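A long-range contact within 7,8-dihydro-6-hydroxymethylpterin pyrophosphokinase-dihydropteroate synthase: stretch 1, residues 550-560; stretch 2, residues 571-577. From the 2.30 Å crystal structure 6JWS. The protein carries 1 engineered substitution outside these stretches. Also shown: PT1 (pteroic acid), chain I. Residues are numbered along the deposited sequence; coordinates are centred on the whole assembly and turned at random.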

# COMPACT_ATOMS: atom_id res chain seq x y z
N ASP B 550 22.59 -6.83 10.24
CA ASP B 550 23.90 -7.27 9.77
C ASP B 550 24.14 -6.79 8.33
O ASP B 550 25.20 -6.24 8.03
CB ASP B 550 24.08 -8.79 9.90
CG ASP B 550 24.09 -9.29 11.35
OD1 ASP B 550 24.27 -8.44 12.27
OD2 ASP B 550 23.90 -10.53 11.55
N ILE B 551 23.13 -6.97 7.46
CA ILE B 551 23.21 -6.60 6.05
C ILE B 551 23.28 -5.08 5.90
O ILE B 551 24.17 -4.57 5.24
CB ILE B 551 22.08 -7.28 5.26
CG1 ILE B 551 22.36 -8.79 5.08
CG2 ILE B 551 21.82 -6.60 3.93
CD1 ILE B 551 21.13 -9.62 4.85
N LYS B 552 22.39 -4.34 6.59
CA LYS B 552 22.43 -2.89 6.65
C LYS B 552 23.81 -2.39 7.11
O LYS B 552 24.39 -1.49 6.47
CB LYS B 552 21.33 -2.33 7.57
CG LYS B 552 21.18 -0.82 7.53
CD LYS B 552 20.20 -0.19 8.52
CE LYS B 552 20.40 1.31 8.55
NZ LYS B 552 19.20 2.05 9.04
N ASN B 553 24.30 -2.92 8.23
CA ASN B 553 25.60 -2.47 8.76
C ASN B 553 26.72 -2.77 7.76
O ASN B 553 27.59 -1.95 7.56
CB ASN B 553 25.91 -3.01 10.16
CG ASN B 553 25.02 -2.37 11.22
OD1 ASN B 553 24.71 -1.18 11.12
ND2 ASN B 553 24.60 -3.15 12.22
N TYR B 554 26.68 -3.94 7.11
CA TYR B 554 27.66 -4.28 6.08
C TYR B 554 27.71 -3.24 4.95
O TYR B 554 28.78 -2.74 4.62
CB TYR B 554 27.38 -5.69 5.57
CG TYR B 554 28.21 -6.08 4.37
CD1 TYR B 554 27.77 -5.79 3.08
CD2 TYR B 554 29.42 -6.77 4.52
CE1 TYR B 554 28.52 -6.14 1.97
CE2 TYR B 554 30.16 -7.18 3.41
CZ TYR B 554 29.70 -6.86 2.14
OH TYR B 554 30.42 -7.20 1.03
N LEU B 555 26.55 -2.91 4.37
CA LEU B 555 26.42 -1.94 3.29
C LEU B 555 26.89 -0.55 3.71
O LEU B 555 27.56 0.13 2.93
CB LEU B 555 24.96 -1.95 2.80
CG LEU B 555 24.56 -3.26 2.12
CD1 LEU B 555 23.06 -3.31 1.80
CD2 LEU B 555 25.39 -3.49 0.85
N GLU B 556 26.56 -0.14 4.94
CA GLU B 556 26.98 1.15 5.47
C GLU B 556 28.50 1.18 5.64
O GLU B 556 29.14 2.20 5.31
CB GLU B 556 26.30 1.44 6.82
CG GLU B 556 24.82 1.78 6.67
CD GLU B 556 24.10 1.97 8.00
OE1 GLU B 556 24.31 1.15 8.91
OE2 GLU B 556 23.33 2.92 8.14
N GLN B 557 29.10 0.07 6.10
CA GLN B 557 30.55 0.01 6.17
C GLN B 557 31.15 0.17 4.77
O GLN B 557 32.11 0.92 4.59
CB GLN B 557 31.05 -1.15 7.06
CG GLN B 557 30.89 -0.89 8.57
CD GLN B 557 31.07 -2.04 9.56
OE1 GLN B 557 30.23 -2.24 10.45
NE2 GLN B 557 32.16 -2.80 9.44
N ARG B 558 30.56 -0.47 3.75
CA ARG B 558 31.09 -0.35 2.39
C ARG B 558 30.98 1.08 1.87
O ARG B 558 31.91 1.60 1.24
CB ARG B 558 30.39 -1.27 1.39
CG ARG B 558 30.58 -2.75 1.66
CD ARG B 558 32.06 -3.01 1.85
NE ARG B 558 32.84 -2.94 0.63
CZ ARG B 558 34.17 -2.86 0.61
NH1 ARG B 558 34.86 -2.76 1.74
NH2 ARG B 558 34.81 -2.82 -0.55
N LEU B 559 29.82 1.70 2.09
CA LEU B 559 29.63 3.09 1.69
C LEU B 559 30.68 3.96 2.39
O LEU B 559 31.29 4.81 1.76
CB LEU B 559 28.20 3.54 2.00
CG LEU B 559 27.88 5.02 1.75
CD1 LEU B 559 26.43 5.23 1.32
CD2 LEU B 559 28.23 5.90 2.96
N ASN B 560 30.90 3.74 3.69
CA ASN B 560 31.88 4.55 4.42
C ASN B 560 33.25 4.44 3.76
O ASN B 560 33.97 5.43 3.68
CB ASN B 560 32.00 4.18 5.90
CG ASN B 560 30.77 4.59 6.69
OD1 ASN B 560 30.04 5.48 6.26
ND2 ASN B 560 30.54 3.95 7.83
N ARG B 571 26.06 8.98 -4.98
CA ARG B 571 26.21 8.13 -6.16
C ARG B 571 26.28 6.65 -5.78
O ARG B 571 26.57 5.81 -6.63
CB ARG B 571 27.44 8.51 -6.98
CG ARG B 571 27.22 9.70 -7.91
CD ARG B 571 28.43 9.96 -8.81
NE ARG B 571 28.18 11.00 -9.80
CZ ARG B 571 27.61 10.81 -10.98
NH1 ARG B 571 27.19 9.60 -11.33
NH2 ARG B 571 27.45 11.83 -11.81
N ILE B 572 25.98 6.32 -4.52
CA ILE B 572 26.14 4.95 -4.03
C ILE B 572 24.76 4.40 -3.69
O ILE B 572 24.05 5.01 -2.89
CB ILE B 572 27.05 4.94 -2.79
CG1 ILE B 572 28.44 5.50 -3.13
CG2 ILE B 572 27.13 3.55 -2.17
CD1 ILE B 572 29.29 5.83 -1.93
N LEU B 573 24.39 3.26 -4.27
CA LEU B 573 23.10 2.65 -4.03
C LEU B 573 23.29 1.33 -3.29
O LEU B 573 24.35 0.71 -3.43
CB LEU B 573 22.42 2.46 -5.38
CG LEU B 573 22.27 3.77 -6.17
CD1 LEU B 573 23.16 3.76 -7.39
CD2 LEU B 573 20.82 3.95 -6.59
N PHE B 574 22.30 0.97 -2.47
CA PHE B 574 22.34 -0.22 -1.63
C PHE B 574 21.46 -1.30 -2.23
O PHE B 574 20.38 -1.00 -2.75
CB PHE B 574 21.75 0.05 -0.25
CG PHE B 574 22.57 0.94 0.66
CD1 PHE B 574 22.98 2.20 0.25
CD2 PHE B 574 22.84 0.57 1.96
CE1 PHE B 574 23.72 3.00 1.11
CE2 PHE B 574 23.60 1.36 2.81
CZ PHE B 574 24.05 2.57 2.38
N ASP B 575 21.91 -2.55 -2.08
CA ASP B 575 21.14 -3.71 -2.52
C ASP B 575 21.33 -4.82 -1.48
O ASP B 575 22.46 -5.22 -1.19
CB ASP B 575 21.51 -4.09 -3.96
CG ASP B 575 20.68 -5.24 -4.52
OD1 ASP B 575 19.96 -5.89 -3.74
OD2 ASP B 575 20.71 -5.45 -5.76
N ILE B 576 20.22 -5.34 -0.95
CA ILE B 576 20.22 -6.30 0.15
C ILE B 576 20.56 -7.70 -0.36
O ILE B 576 20.79 -8.60 0.44
CB ILE B 576 18.83 -6.31 0.79
CG1 ILE B 576 17.80 -6.32 -0.34
CG2 ILE B 576 18.67 -5.07 1.67
CD1 ILE B 576 16.52 -6.94 0.03
N GLY B 577 20.51 -7.89 -1.68
CA GLY B 577 20.88 -9.14 -2.34
C GLY B 577 19.90 -10.28 -2.08
O GLY B 577 20.28 -11.32 -1.54
C2 PT1 I . 20.54 -8.69 -7.65
C3 PT1 I . 21.09 -9.52 -8.72
C5 PT1 I . 22.17 -8.92 -9.52
N6 PT1 I . 20.65 -10.77 -8.99
C7 PT1 I . 22.05 -6.94 -8.18
N9 PT1 I . 22.59 -7.66 -9.22
C10 PT1 I . 21.24 -11.49 -9.99
N11 PT1 I . 22.51 -5.67 -7.89
C12 PT1 I . 22.28 -10.94 -10.72
C21 PT1 I . 17.44 -17.20 -6.63
O22 PT1 I . 16.51 -17.72 -7.30
O1 PT1 I . 19.55 -9.17 -6.88
N4 PT1 I . 21.03 -7.45 -7.44
N8 PT1 I . 22.71 -9.68 -10.49
C13 PT1 I . 20.77 -12.89 -10.24
N14 PT1 I . 21.22 -13.75 -9.10
C15 PT1 I . 20.34 -14.58 -8.50
C16 PT1 I . 20.47 -14.88 -7.13
C17 PT1 I . 19.28 -15.15 -9.29
C18 PT1 I . 19.52 -15.74 -6.52
C19 PT1 I . 18.36 -16.03 -8.67
C20 PT1 I . 18.46 -16.30 -7.29
O23 PT1 I . 17.53 -17.44 -5.41

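No hydrogen bond crosses between these two stretches; a helix and a buried strand, running nearly antiparallel at 159°, are joined by apolar packing that buries 400 Å². The helix supplies a simple repeat: Ile551, Leu555 and Leu559, four residues apart, all point their CA-to-CB bonds toward the strand. Ile572 and Phe574, alternate residues of the strand, point toward the helix and lie nearest Leu559 and Leu555; just past the strand, Ile576, whose CA-to-CB bond points sideways, is the nearest partner of Ile551.

Phe574 is the centrepiece, with the largest covered area. Leu555 CB comes within 3.4 Å of Phe574 CD2, while Leu559 CD1 meets the ring at its edge, 3.5 Å from Phe574 CE1. A flat, wide ring can thus touch two successive turns of helix. Leu559 CD1 also lies 3.9 Å from Ile572 CG2, and at the other end Ile551 CG2 reaches Ile576 CG2 at 4.2 Å. The CA-to-CB bond of Glu556 points away, yet its CG sits 4.1 Å from Phe574 CE2; its OE2 is hydrogen-bonded elsewhere in the structure.

Strand alternation turns Leu573 and Asp575 away from the helix. Asp575 uses that opposite side well: its OD2 accepts a 2.8 Å hydrogen bond from N11 of pteroic acid, and its OD1 takes one from Gly577 N at 2.9 Å. Gly577 has positive phi, a conformation that favours glycine.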